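Putative tryptophan halogenase (Xanthomonas campestris pv. campestris, PDB 6Y1W) is a flavin-dependent halogenase of the tryptophan halogenase family, probably binding FAD and halogenating an aromatic substrate. Local coordinates at residues A83-F88 against P503-P508; L73-A78 against A171-R176; P64-F69 against Y163-G168; D247-V252 against W273-P278; G149-A152 against G158-Y161. All coordinates share one frame; numbering follows the deposited sequence. Where two conformers were deposited one is given.

Contact 1: residues A83-F88 against P503-P508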
# COMPACT_ATOMS: atom_id res chain seq x y z
N ALA A 83 16.16 -2.79 -30.25
CA ALA A 83 16.98 -1.59 -30.35
C ALA A 83 18.01 -1.48 -29.24
O ALA A 83 18.96 -0.70 -29.40
CB ALA A 83 16.09 -0.34 -30.29
N THR A 84 17.89 -2.26 -28.16
CA THR A 84 18.79 -2.10 -27.02
C THR A 84 19.56 -3.38 -26.75
O THR A 84 20.12 -3.53 -25.67
CB THR A 84 18.02 -1.65 -25.77
OG1 THR A 84 17.04 -2.61 -25.45
CG2 THR A 84 17.35 -0.26 -26.01
N GLN A 85 19.62 -4.30 -27.73
CA GLN A 85 20.32 -5.59 -27.57
C GLN A 85 19.78 -6.39 -26.38
O GLN A 85 20.52 -7.19 -25.77
CB GLN A 85 21.84 -5.40 -27.46
CG GLN A 85 22.46 -4.71 -28.70
CD GLN A 85 22.65 -5.71 -29.83
OE1 GLN A 85 22.96 -6.89 -29.61
NE2 GLN A 85 22.42 -5.24 -31.07
N ALA A 86 18.48 -6.23 -26.07
CA ALA A 86 17.99 -6.67 -24.77
C ALA A 86 17.65 -8.15 -24.72
O ALA A 86 17.29 -8.77 -25.72
CB ALA A 86 16.75 -5.87 -24.35
N THR A 87 17.74 -8.73 -23.51
CA THR A 87 17.26 -10.09 -23.26
C THR A 87 16.28 -10.06 -22.10
O THR A 87 16.10 -9.04 -21.43
CB THR A 87 18.42 -11.07 -22.94
OG1 THR A 87 19.04 -10.68 -21.71
CG2 THR A 87 19.52 -11.06 -24.08
N PHE A 88 15.65 -11.19 -21.84
CA PHE A 88 14.71 -11.26 -20.73
C PHE A 88 15.40 -11.65 -19.43
O PHE A 88 16.40 -12.38 -19.41
CB PHE A 88 13.57 -12.24 -21.04
CG PHE A 88 12.67 -11.77 -22.14
CD1 PHE A 88 11.67 -10.81 -21.88
CD2 PHE A 88 12.83 -12.22 -23.44
CE1 PHE A 88 10.85 -10.32 -22.90
CE2 PHE A 88 12.00 -11.72 -24.47
CZ PHE A 88 11.02 -10.78 -24.19
N PRO A 503 20.40 -6.92 -34.22
CA PRO A 503 21.50 -7.22 -35.15
C PRO A 503 22.82 -7.43 -34.41
O PRO A 503 23.19 -6.67 -33.51
CB PRO A 503 21.56 -5.97 -36.04
CG PRO A 503 21.00 -4.87 -35.19
CD PRO A 503 19.93 -5.53 -34.33
N ALA A 504 23.55 -8.45 -34.80
CA ALA A 504 24.85 -8.67 -34.16
C ALA A 504 25.80 -7.54 -34.54
O ALA A 504 25.90 -7.19 -35.72
CB ALA A 504 25.47 -10.02 -34.57
N PRO A 505 26.52 -6.94 -33.60
CA PRO A 505 27.50 -5.92 -33.97
C PRO A 505 28.47 -6.47 -34.99
O PRO A 505 28.88 -7.65 -34.90
CB PRO A 505 28.19 -5.60 -32.64
CG PRO A 505 27.06 -5.89 -31.59
CD PRO A 505 26.30 -7.05 -32.14
N PRO A 506 28.94 -5.64 -35.93
CA PRO A 506 29.73 -6.18 -37.04
C PRO A 506 31.16 -6.48 -36.68
O PRO A 506 31.80 -7.36 -37.27
CB PRO A 506 29.66 -5.07 -38.08
CG PRO A 506 29.43 -3.79 -37.27
CD PRO A 506 28.50 -4.26 -36.17
N ALA A 507 31.72 -5.69 -35.76
CA ALA A 507 33.17 -5.71 -35.56
C ALA A 507 33.51 -5.53 -34.08
O ALA A 507 34.22 -4.60 -33.69
CB ALA A 507 33.83 -4.65 -36.44
N PRO A 508 33.06 -6.46 -33.24
CA PRO A 508 33.55 -6.49 -31.87
C PRO A 508 35.06 -6.67 -31.88
O PRO A 508 35.64 -7.17 -32.85
CB PRO A 508 32.82 -7.70 -31.27
CG PRO A 508 32.60 -8.63 -32.46
CD PRO A 508 32.25 -7.67 -33.57

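Contact 2: residues L73-A78 against A171-R176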
# COMPACT_ATOMS: atom_id res chain seq x y z
N LEU A 73 4.07 4.84 -21.64
CA LEU A 73 4.59 5.66 -22.73
C LEU A 73 4.16 5.12 -24.09
O LEU A 73 4.42 5.78 -25.11
CB LEU A 73 6.12 5.75 -22.67
CG LEU A 73 6.69 6.88 -21.80
CD1 LEU A 73 6.14 6.84 -20.37
CD2 LEU A 73 8.24 6.90 -21.79
N GLU A 74 3.50 3.96 -24.12
CA GLU A 74 3.16 3.28 -25.38
C GLU A 74 4.39 3.02 -26.25
O GLU A 74 4.40 3.24 -27.46
CB GLU A 74 2.08 4.08 -26.13
CG GLU A 74 0.85 4.19 -25.26
CD GLU A 74 -0.25 4.95 -25.93
OE1 GLU A 74 -0.33 6.14 -25.68
OE2 GLU A 74 -1.02 4.38 -26.72
N ILE A 75 5.44 2.52 -25.59
CA ILE A 75 6.63 2.02 -26.25
C ILE A 75 6.45 0.53 -26.47
O ILE A 75 6.10 -0.18 -25.53
CB ILE A 75 7.88 2.31 -25.39
CG1 ILE A 75 8.20 3.79 -25.50
CG2 ILE A 75 9.09 1.38 -25.80
CD1 ILE A 75 9.31 4.23 -24.55
N ASP A 76 6.64 0.09 -27.72
CA ASP A 76 6.48 -1.32 -28.08
C ASP A 76 7.65 -2.14 -27.54
O ASP A 76 8.81 -1.84 -27.83
CB ASP A 76 6.41 -1.46 -29.61
CG ASP A 76 6.28 -2.90 -30.04
OD1 ASP A 76 5.18 -3.49 -29.84
OD2 ASP A 76 7.27 -3.49 -30.53
N GLU A 77 7.33 -3.23 -26.83
CA GLU A 77 8.37 -4.00 -26.15
C GLU A 77 9.36 -4.63 -27.13
O GLU A 77 10.58 -4.49 -26.96
CB GLU A 77 7.74 -5.07 -25.28
CG GLU A 77 8.80 -5.92 -24.60
CD GLU A 77 8.19 -7.00 -23.74
OE1 GLU A 77 7.68 -7.98 -24.31
OE2 GLU A 77 8.19 -6.81 -22.48
N ALA A 78 8.87 -5.29 -28.20
CA ALA A 78 9.81 -5.94 -29.11
C ALA A 78 10.72 -4.92 -29.81
O ALA A 78 11.91 -5.18 -30.01
CB ALA A 78 9.05 -6.81 -30.13
N ALA A 171 19.11 4.90 -23.84
CA ALA A 171 19.04 6.36 -23.84
C ALA A 171 18.89 6.92 -25.25
O ALA A 171 18.20 7.92 -25.44
CB ALA A 171 20.29 6.95 -23.15
N ARG A 172 19.58 6.33 -26.24
CA ARG A 172 19.47 6.84 -27.61
C ARG A 172 18.07 6.57 -28.17
O ARG A 172 17.51 7.44 -28.86
CB ARG A 172 20.54 6.21 -28.50
CG ARG A 172 20.67 6.88 -29.88
CD ARG A 172 21.27 8.29 -29.73
NE ARG A 172 21.21 9.09 -30.96
CZ ARG A 172 20.09 9.62 -31.45
NH1 ARG A 172 18.95 9.43 -30.83
NH2 ARG A 172 20.12 10.33 -32.58
N PHE A 173 17.49 5.42 -27.83
CA PHE A 173 16.12 5.08 -28.22
C PHE A 173 15.14 6.08 -27.62
O PHE A 173 14.25 6.60 -28.32
CB PHE A 173 15.81 3.64 -27.78
CG PHE A 173 14.42 3.19 -28.03
CD1 PHE A 173 14.07 2.56 -29.23
CD2 PHE A 173 13.46 3.32 -27.06
CE1 PHE A 173 12.75 2.11 -29.44
CE2 PHE A 173 12.13 2.89 -27.28
CZ PHE A 173 11.79 2.28 -28.46
N LEU A 174 15.33 6.43 -26.35
CA LEU A 174 14.44 7.40 -25.72
C LEU A 174 14.65 8.79 -26.25
O LEU A 174 13.70 9.60 -26.23
CB LEU A 174 14.63 7.40 -24.21
CG LEU A 174 14.27 6.09 -23.52
CD1 LEU A 174 14.85 6.09 -22.10
CD2 LEU A 174 12.75 5.89 -23.48
N ARG A 175 15.87 9.12 -26.68
CA ARG A 175 16.10 10.42 -27.29
C ARG A 175 15.29 10.55 -28.57
O ARG A 175 14.66 11.59 -28.82
CB ARG A 175 17.58 10.62 -27.61
CG ARG A 175 17.81 11.88 -28.45
CD ARG A 175 19.32 12.16 -28.59
NE ARG A 175 19.53 13.02 -29.75
CZ ARG A 175 20.74 13.27 -30.26
NH1 ARG A 175 21.82 12.77 -29.70
NH2 ARG A 175 20.85 14.06 -31.34
N ARG A 176 15.32 9.51 -29.40
CA ARG A 176 14.54 9.51 -30.64
C ARG A 176 13.05 9.66 -30.34
O ARG A 176 12.35 10.48 -30.95
CB ARG A 176 14.77 8.20 -31.40
CG ARG A 176 16.12 8.08 -32.05
CD ARG A 176 16.21 6.78 -32.88
NE ARG A 176 17.51 6.12 -32.71
CZ ARG A 176 18.65 6.59 -33.21
NH1 ARG A 176 18.65 7.72 -33.92
NH2 ARG A 176 19.79 5.94 -33.01

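Contact 3: residues P64-F69 against Y163-G168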
# COMPACT_ATOMS: atom_id res chain seq x y z
N PRO A 64 10.56 -5.35 -13.02
CA PRO A 64 9.33 -5.35 -13.83
C PRO A 64 8.63 -4.01 -13.93
O PRO A 64 7.78 -3.85 -14.81
CB PRO A 64 8.45 -6.39 -13.14
CG PRO A 64 9.48 -7.41 -12.59
CD PRO A 64 10.59 -6.52 -12.10
N SER A 65 8.91 -3.07 -13.03
CA SER A 65 8.30 -1.75 -13.19
C SER A 65 8.61 -1.13 -14.56
O SER A 65 7.83 -0.29 -15.03
CB SER A 65 8.75 -0.84 -12.05
OG SER A 65 10.17 -0.71 -12.06
N LEU A 66 9.73 -1.49 -15.20
CA LEU A 66 10.01 -0.88 -16.49
C LEU A 66 9.02 -1.35 -17.54
O LEU A 66 8.77 -0.64 -18.51
CB LEU A 66 11.43 -1.17 -16.97
CG LEU A 66 11.93 -0.27 -18.11
CD1 LEU A 66 12.10 1.19 -17.67
CD2 LEU A 66 13.27 -0.75 -18.66
N VAL A 67 8.48 -2.56 -17.39
CA VAL A 67 7.45 -3.03 -18.32
C VAL A 67 6.25 -2.09 -18.25
O VAL A 67 5.67 -1.69 -19.27
CB VAL A 67 7.05 -4.48 -18.01
CG1 VAL A 67 6.05 -5.00 -19.05
CG2 VAL A 67 8.26 -5.39 -17.97
N THR A 68 5.86 -1.73 -17.04
CA THR A 68 4.78 -0.77 -16.87
C THR A 68 5.14 0.60 -17.45
O THR A 68 4.29 1.25 -18.07
CB THR A 68 4.45 -0.66 -15.38
OG1 THR A 68 4.04 -1.96 -14.93
CG2 THR A 68 3.32 0.35 -15.14
N PHE A 69 6.36 1.09 -17.21
CA PHE A 69 6.78 2.38 -17.79
C PHE A 69 6.53 2.42 -19.30
O PHE A 69 6.02 3.41 -19.85
CB PHE A 69 8.29 2.60 -17.50
CG PHE A 69 8.80 4.01 -17.79
CD1 PHE A 69 8.28 5.10 -17.11
CD2 PHE A 69 9.84 4.20 -18.71
CE1 PHE A 69 8.82 6.40 -17.34
CE2 PHE A 69 10.36 5.49 -18.98
CZ PHE A 69 9.86 6.57 -18.28
N TYR A 163 14.21 -6.98 -17.97
CA TYR A 163 15.14 -7.01 -19.09
C TYR A 163 16.58 -6.85 -18.64
O TYR A 163 16.88 -6.21 -17.63
CB TYR A 163 14.87 -5.85 -20.07
CG TYR A 163 13.40 -5.64 -20.38
CD1 TYR A 163 12.74 -6.49 -21.24
CD2 TYR A 163 12.71 -4.58 -19.80
CE1 TYR A 163 11.38 -6.30 -21.54
CE2 TYR A 163 11.35 -4.37 -20.07
CZ TYR A 163 10.71 -5.22 -20.97
OH TYR A 163 9.37 -4.96 -21.20
N HIS A 164 17.48 -7.39 -19.46
CA HIS A 164 18.87 -6.95 -19.48
C HIS A 164 19.01 -6.09 -20.72
O HIS A 164 18.59 -6.51 -21.80
CB HIS A 164 19.80 -8.18 -19.58
CG HIS A 164 19.59 -9.19 -18.49
ND1 HIS A 164 19.04 -10.44 -18.72
CD2 HIS A 164 19.82 -9.13 -17.15
CE1 HIS A 164 18.99 -11.12 -17.59
NE2 HIS A 164 19.45 -10.34 -16.61
N LEU A 165 19.60 -4.89 -20.59
CA LEU A 165 19.62 -4.01 -21.74
C LEU A 165 20.93 -3.24 -21.83
O LEU A 165 21.70 -3.15 -20.87
CB LEU A 165 18.43 -3.01 -21.74
CG LEU A 165 18.25 -2.14 -20.47
CD1 LEU A 165 19.26 -1.00 -20.44
CD2 LEU A 165 16.82 -1.58 -20.38
N ASP A 166 21.20 -2.71 -23.02
CA ASP A 166 22.32 -1.79 -23.20
C ASP A 166 21.82 -0.40 -22.85
O ASP A 166 20.92 0.12 -23.52
CB ASP A 166 22.83 -1.84 -24.66
CG ASP A 166 24.07 -0.95 -24.86
OD1 ASP A 166 23.96 0.28 -24.63
OD2 ASP A 166 25.16 -1.44 -25.24
N ALA A 167 22.33 0.19 -21.76
CA ALA A 167 21.79 1.47 -21.28
C ALA A 167 22.06 2.62 -22.24
O ALA A 167 21.22 3.52 -22.36
CB ALA A 167 22.37 1.81 -19.91
N GLY A 168 23.20 2.61 -22.93
CA GLY A 168 23.48 3.69 -23.86
C GLY A 168 22.54 3.63 -25.05
O GLY A 168 22.05 4.67 -25.50

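Contact 4: residues D247-V252 against W273-P278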
# COMPACT_ATOMS: atom_id res chain seq x y z
N ASP A 247 32.17 0.99 -2.56
CA ASP A 247 32.34 2.36 -3.04
C ASP A 247 33.08 2.39 -4.37
O ASP A 247 33.35 3.49 -4.88
CB ASP A 247 33.09 3.21 -2.01
CG ASP A 247 34.51 2.70 -1.75
OD1 ASP A 247 34.99 1.76 -2.41
OD2 ASP A 247 35.17 3.24 -0.83
N SER A 248 33.33 1.23 -4.99
CA SER A 248 34.15 1.15 -6.18
C SER A 248 33.61 0.05 -7.09
O SER A 248 33.03 -0.93 -6.62
CB SER A 248 35.60 0.82 -5.82
OG SER A 248 36.15 1.77 -4.91
N ALA A 249 33.86 0.19 -8.39
CA ALA A 249 33.57 -0.92 -9.28
C ALA A 249 34.56 -0.91 -10.44
O ALA A 249 35.13 0.13 -10.81
CB ALA A 249 32.15 -0.87 -9.84
N LEU A 250 34.75 -2.09 -11.04
CA LEU A 250 35.44 -2.22 -12.32
C LEU A 250 34.49 -2.95 -13.25
O LEU A 250 33.95 -3.99 -12.86
CB LEU A 250 36.71 -3.07 -12.19
CG LEU A 250 37.96 -2.40 -11.65
CD1 LEU A 250 38.99 -3.46 -11.22
CD2 LEU A 250 38.53 -1.44 -12.71
N ALA A 251 34.31 -2.46 -14.48
CA ALA A 251 33.33 -3.06 -15.38
C ALA A 251 33.99 -3.42 -16.71
O ALA A 251 34.88 -2.72 -17.18
CB ALA A 251 32.14 -2.12 -15.62
N VAL A 252 33.54 -4.52 -17.31
CA VAL A 252 34.14 -4.98 -18.58
C VAL A 252 33.13 -5.84 -19.32
O VAL A 252 32.43 -6.66 -18.71
CB VAL A 252 35.45 -5.76 -18.33
CG1 VAL A 252 35.16 -7.09 -17.58
CG2 VAL A 252 36.19 -6.04 -19.68
N TRP A 273 31.34 -8.19 -4.67
CA TRP A 273 30.59 -9.15 -5.45
C TRP A 273 30.67 -8.78 -6.92
O TRP A 273 31.01 -7.65 -7.27
CB TRP A 273 29.13 -9.23 -4.97
CG TRP A 273 28.33 -7.97 -5.22
CD1 TRP A 273 28.28 -6.88 -4.42
CD2 TRP A 273 27.47 -7.70 -6.33
NE1 TRP A 273 27.47 -5.90 -4.97
CE2 TRP A 273 26.94 -6.40 -6.14
CE3 TRP A 273 27.09 -8.42 -7.46
CZ2 TRP A 273 26.06 -5.81 -7.05
CZ3 TRP A 273 26.21 -7.85 -8.36
CH2 TRP A 273 25.70 -6.55 -8.16
N MET A 274 30.33 -9.75 -7.79
CA MET A 274 30.48 -9.54 -9.23
C MET A 274 29.14 -9.72 -9.91
O MET A 274 28.40 -10.65 -9.60
CB MET A 274 31.47 -10.56 -9.82
CG MET A 274 32.94 -10.24 -9.50
SD MET A 274 33.91 -11.76 -9.80
CE MET A 274 33.63 -12.79 -8.34
N TRP A 275 28.83 -8.85 -10.89
CA TRP A 275 27.66 -9.09 -11.72
C TRP A 275 28.05 -9.72 -13.06
O TRP A 275 29.15 -9.50 -13.59
CB TRP A 275 26.88 -7.80 -12.02
CG TRP A 275 27.47 -6.79 -13.00
CD1 TRP A 275 27.41 -6.83 -14.40
CD2 TRP A 275 28.11 -5.56 -12.67
NE1 TRP A 275 28.00 -5.70 -14.93
CE2 TRP A 275 28.46 -4.92 -13.89
CE3 TRP A 275 28.46 -4.95 -11.46
CZ2 TRP A 275 29.09 -3.68 -13.92
CZ3 TRP A 275 29.11 -3.72 -11.50
CH2 TRP A 275 29.44 -3.11 -12.72
N ARG A 276 27.10 -10.46 -13.62
CA ARG A 276 27.21 -10.99 -14.98
C ARG A 276 25.83 -10.86 -15.61
O ARG A 276 24.86 -11.36 -15.04
CB ARG A 276 27.69 -12.45 -14.96
CG ARG A 276 28.11 -12.91 -16.36
CD ARG A 276 28.90 -14.23 -16.33
NE ARG A 276 29.32 -14.58 -17.71
CZ ARG A 276 28.58 -15.28 -18.56
NH1 ARG A 276 27.39 -15.72 -18.20
NH2 ARG A 276 29.04 -15.57 -19.79
N ILE A 277 25.73 -10.13 -16.73
CA ILE A 277 24.45 -9.74 -17.31
C ILE A 277 24.45 -10.08 -18.79
O ILE A 277 25.28 -9.57 -19.54
CB ILE A 277 24.23 -8.23 -17.11
CG1 ILE A 277 23.92 -7.93 -15.63
CG2 ILE A 277 23.13 -7.67 -18.04
CD1 ILE A 277 24.02 -6.41 -15.35
N PRO A 278 23.55 -10.96 -19.28
CA PRO A 278 23.59 -11.35 -20.69
C PRO A 278 22.83 -10.39 -21.59
O PRO A 278 21.65 -10.11 -21.34
CB PRO A 278 22.92 -12.73 -20.69
CG PRO A 278 21.83 -12.58 -19.64
CD PRO A 278 22.54 -11.76 -18.53

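Contact 5: residues G149-A152 against G158-Y161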
# COMPACT_ATOMS: atom_id res chain seq x y z
N GLY A 149 16.75 -21.81 -18.19
CA GLY A 149 17.06 -20.94 -19.33
C GLY A 149 15.95 -20.83 -20.35
O GLY A 149 16.22 -20.78 -21.57
N ARG A 150 14.70 -20.77 -19.89
CA ARG A 150 13.52 -20.73 -20.75
C ARG A 150 12.73 -19.44 -20.53
O ARG A 150 12.71 -18.88 -19.43
CB ARG A 150 12.61 -21.93 -20.44
CG ARG A 150 13.28 -23.27 -20.73
CD ARG A 150 12.30 -24.40 -20.53
NE ARG A 150 12.90 -25.69 -20.87
CZ ARG A 150 12.87 -26.25 -22.07
NH1 ARG A 150 12.26 -25.64 -23.08
NH2 ARG A 150 13.45 -27.43 -22.27
N PHE A 151 12.06 -18.97 -21.59
CA PHE A 151 11.21 -17.79 -21.47
C PHE A 151 10.23 -17.73 -22.62
O PHE A 151 10.63 -17.89 -23.79
CB PHE A 151 12.00 -16.46 -21.45
CG PHE A 151 11.10 -15.26 -21.28
CD1 PHE A 151 10.71 -14.86 -20.00
CD2 PHE A 151 10.53 -14.62 -22.38
CE1 PHE A 151 9.82 -13.82 -19.84
CE2 PHE A 151 9.63 -13.58 -22.22
CZ PHE A 151 9.26 -13.19 -20.93
N ALA A 152 8.98 -17.41 -22.29
CA ALA A 152 8.02 -16.80 -23.22
C ALA A 152 6.96 -16.09 -22.38
O ALA A 152 6.85 -16.35 -21.19
CB ALA A 152 7.39 -17.87 -24.14
N GLY A 158 1.12 -14.12 -16.85
CA GLY A 158 1.45 -15.27 -16.02
C GLY A 158 2.94 -15.47 -15.78
O GLY A 158 3.32 -16.21 -14.87
N MET A 159 3.79 -14.83 -16.57
CA MET A 159 5.24 -14.83 -16.35
C MET A 159 5.64 -13.42 -15.94
O MET A 159 5.33 -12.45 -16.65
CB MET A 159 5.99 -15.24 -17.62
CG MET A 159 6.25 -16.74 -17.78
SD MET A 159 7.51 -17.35 -16.64
CE MET A 159 8.54 -15.93 -16.69
N ASN A 160 6.29 -13.28 -14.78
CA ASN A 160 6.78 -11.99 -14.32
C ASN A 160 8.25 -11.83 -14.70
O ASN A 160 9.04 -12.75 -14.47
CB ASN A 160 6.62 -11.90 -12.80
CG ASN A 160 5.16 -11.91 -12.41
OD1 ASN A 160 4.49 -10.89 -12.54
ND2 ASN A 160 4.63 -13.07 -12.02
N TYR A 161 8.60 -10.69 -15.32
CA TYR A 161 9.91 -10.60 -15.95
C TYR A 161 10.31 -9.13 -16.10
O TYR A 161 9.49 -8.21 -15.95
CB TYR A 161 9.94 -11.28 -17.34
CG TYR A 161 9.09 -10.54 -18.36
CD1 TYR A 161 7.72 -10.84 -18.51
CD2 TYR A 161 9.63 -9.54 -19.15
CE1 TYR A 161 6.93 -10.12 -19.39
CE2 TYR A 161 8.83 -8.82 -20.06
CZ TYR A 161 7.49 -9.15 -20.17
OH TYR A 161 6.67 -8.46 -21.05

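Contact 1: residues A83-F88 against P503-P508
The turn between helix 77-83 and strand 87-89 meets the proline-rich C-terminal tail through Q85, P503 and P505. Q85 carries the contact with its side-chain amide. NE2 of Q85 donates to the backbone O of P503 at 2.9 Å. The bond is fairly straight, with an N-H...O angle of 161°. The P503 oxygen lies close to the plane of the Q85 amide. At the other end, the donor stands 24° out of the P503 carbonyl plane. The rest of the contact is loose. NE2 of Q85 also lies 4.1 Å from CD of P503. OE1 of Q85 is 4.2 Å from CD of P505, and the side chains of Q85 and P505 approach from opposite directions. A proline nitrogen within a chain has no N-H to give, so P503 offers its carbonyl O and ring CD, and P505 only its ring CD.

The tail here has no regular helix or strand. It follows helix 492-499 and runs over the surface of the protein. Q85 itself has positive phi, where the chain turns from helix 77-83 to strand 87-89. Its CG lies anti to the carbonyl carbon, and the chain bends at chi2 (-80°), which carries the amide to the tail. The turn is also held from the protein side: the backbone of Q85 is hydrogen-bonded to Q280, and that of T84 to D166. H281 packs against both partners, since Q85, A504 and P505 all touch it. The side chain of P505 is about 5 Å from a bound (2S,3S)-butane-2,3-diol.

Contact 2: residues L73-A78 against A171-R176
I75 packs against F173 and L174, and the contact is wholly apolar. CG2 of I75 comes to the edge of the F173 ring, near the ring plane, and lies 3.7 Å from CE2 of F173. CD1 of I75 lies 4.0 Å from CD2 of L174 and 4.1 Å from CE2 of F173. The side chains of I75 and L174 cross at about a right angle. With CG anti to the backbone N (chi1 176°), the F173 ring extends toward I75.

Backbone and side-chain hydrogen bonds shape the I75 segment. A Schellman motif ends helix 65-73, with E74 as its C-prime residue at positive phi. There the N of I75 bonds to the O of H70. D76 is then the N-cap of the next helix, and its OD2 accepts from the N of Q79.

The L174 side chain is about 6 Å from that of T26, predicted to bind FAD, in what is probably a Rossmann-type GxGxxG turn at the start of helix 25-39. I75 sits in the short link between helices 65-73 and 77-83. The link packs on helix 167-180, where F177 also touches I75. F80 of helix 77-83 touches both I75 and F173, while L174 reaches W29 and M30 of helix 25-39.

Contact 3: residues P64-F69 against Y163-G168
Y163 lies across V67, with its phenol end against the CG2 branch. CG2 of V67 is 3.4 Å from OH of Y163 and 3.9 Å from CE2 of Y163. The two side chains cross at about a right angle. L66 meets the same ring farther back, with CD2 of L66 at 4.0 Å from CD2 of Y163. Both methyls come to the ring obliquely. The same CD2 of L66 also meets CD2 of L165 at 4.0 Å, and here the two leucines reach toward each other tip to tip. L66 has its CG anti to the backbone N (chi1 -165°), which directs the branch to the strand.

The contact joins helix 65-73 to strand 162-166, the middle strand of a three-stranded antiparallel sheet. Helix segment 65-69 and strand segment 163-166 have axes 11.0 Å apart at closest, at an angle of 66°. I351, a predicted FAD-binding residue, also touches L66. K89, the predicted active-site lysine, lies about 6 Å from the Y163 side chain.

The Y163 hydroxyl is hydrogen-bonded to OE2 of E77. The Y163 ring is thus held at the polar end by E77, with V67 and L66 packed across it. This gives a largely buried apolar patch in which the phenol oxygen still has a polar partner.

Contact 4: residues D247-V252 against W273-P278
W275 touches A251 and A249 with the six-membered part of its indole. The nearer of the two is A251, whose CB lies 3.8 Å from CZ2 of W275. The same CB is 4.1 Å from CH2 of W275, so the methyl sits by the bond between these two carbons. It comes in obliquely. A249 is looser: its CB is at the ring edge, near the plane, 4.5 Å from CZ3 of W275. The two methyls thus meet different carbons of the six-membered ring.

One step outward, the first torsion of W275 sets the direction of the ring. CG stands between the backbone N and the carbonyl carbon (chi1 74°), and the indole then spans the gap to strand 248-254. V288 on strand 283-289 touches W275 as well. A classic beta bulge, in which D247 and S248 both face Y289, opens the strand that carries A249 and A251, where it pairs with strand 283-289. OG of S248 donates to OD1 of D247 at 2.8 Å, from above the carboxylate plane.

Strands 248-254 and 272-278 are not neighbours in their seven-stranded mixed sheet. Strand 283-289 runs between them, antiparallel to both, and W275 reaches past it. Helix 296-306 packs against L250 and M274.

Contact 5: residues G149-A152 against G158-Y161
The F151 ring turns its edge to the face of the Y161 ring in a T-shaped pair. The ring centroids are 5.1 Å apart and the planes lie at 74°. CZ of F151 stands 3.6 Å above the Y161 plane, offset toward the rim. CD1 of Y161 in turn lies in the F151 plane, at its edge. CE1 of F151 also reaches CB of Y161 at 3.6 Å. M159 adds its terminal methyl, with CE of M159 4.0 Å from CE1 of F151. This methyl approaches the ring obliquely. The M159 chain bends at chi2 (-72°) and chi3, which folds CE back to the phenylalanine.

Both segments belong to the loop between helix 141-148 and strand 162-166, so the contact closes this loop on itself. F151 and Y161 are part of a larger aromatic cluster. F88 stacks on F151 and meets Y161 edge-to-face, and H153 meets both rings. K89, the predicted active-site lysine, is about 6 Å from the Y161 side chain.

The Y161 hydroxyl is hydrogen-bonded to OE2 of E77. CG of M159 lies 3.5 Å from the backbone O of A152. That oxygen is buried here and has no hydrogen-bond partner in the model.

In the fold
From the N terminus, residues 64-69, 73-78 and 83-88 open contacts 3, 2 and 1 in turn. Contact 5 comes next and closes a short loop between helix 141-148 and strand 162-166, nested inside all three. Contact 3 closes at 163-168 and contact 2 at 171-176, so the two cross. Contact 1 stays open until the C-terminal tail and crosses both. Contact 4 lies inside the long loop closed by contact 1, in series with contacts 2, 3 and 5. E77 ties contact 2 to contacts 3 and 5 through the hydroxyls of Y163 and Y161. Strands 87-89 and 162-166 pair between contacts 1 and 3, and T87 reaches P278 of contact 4 on the seven-stranded sheet.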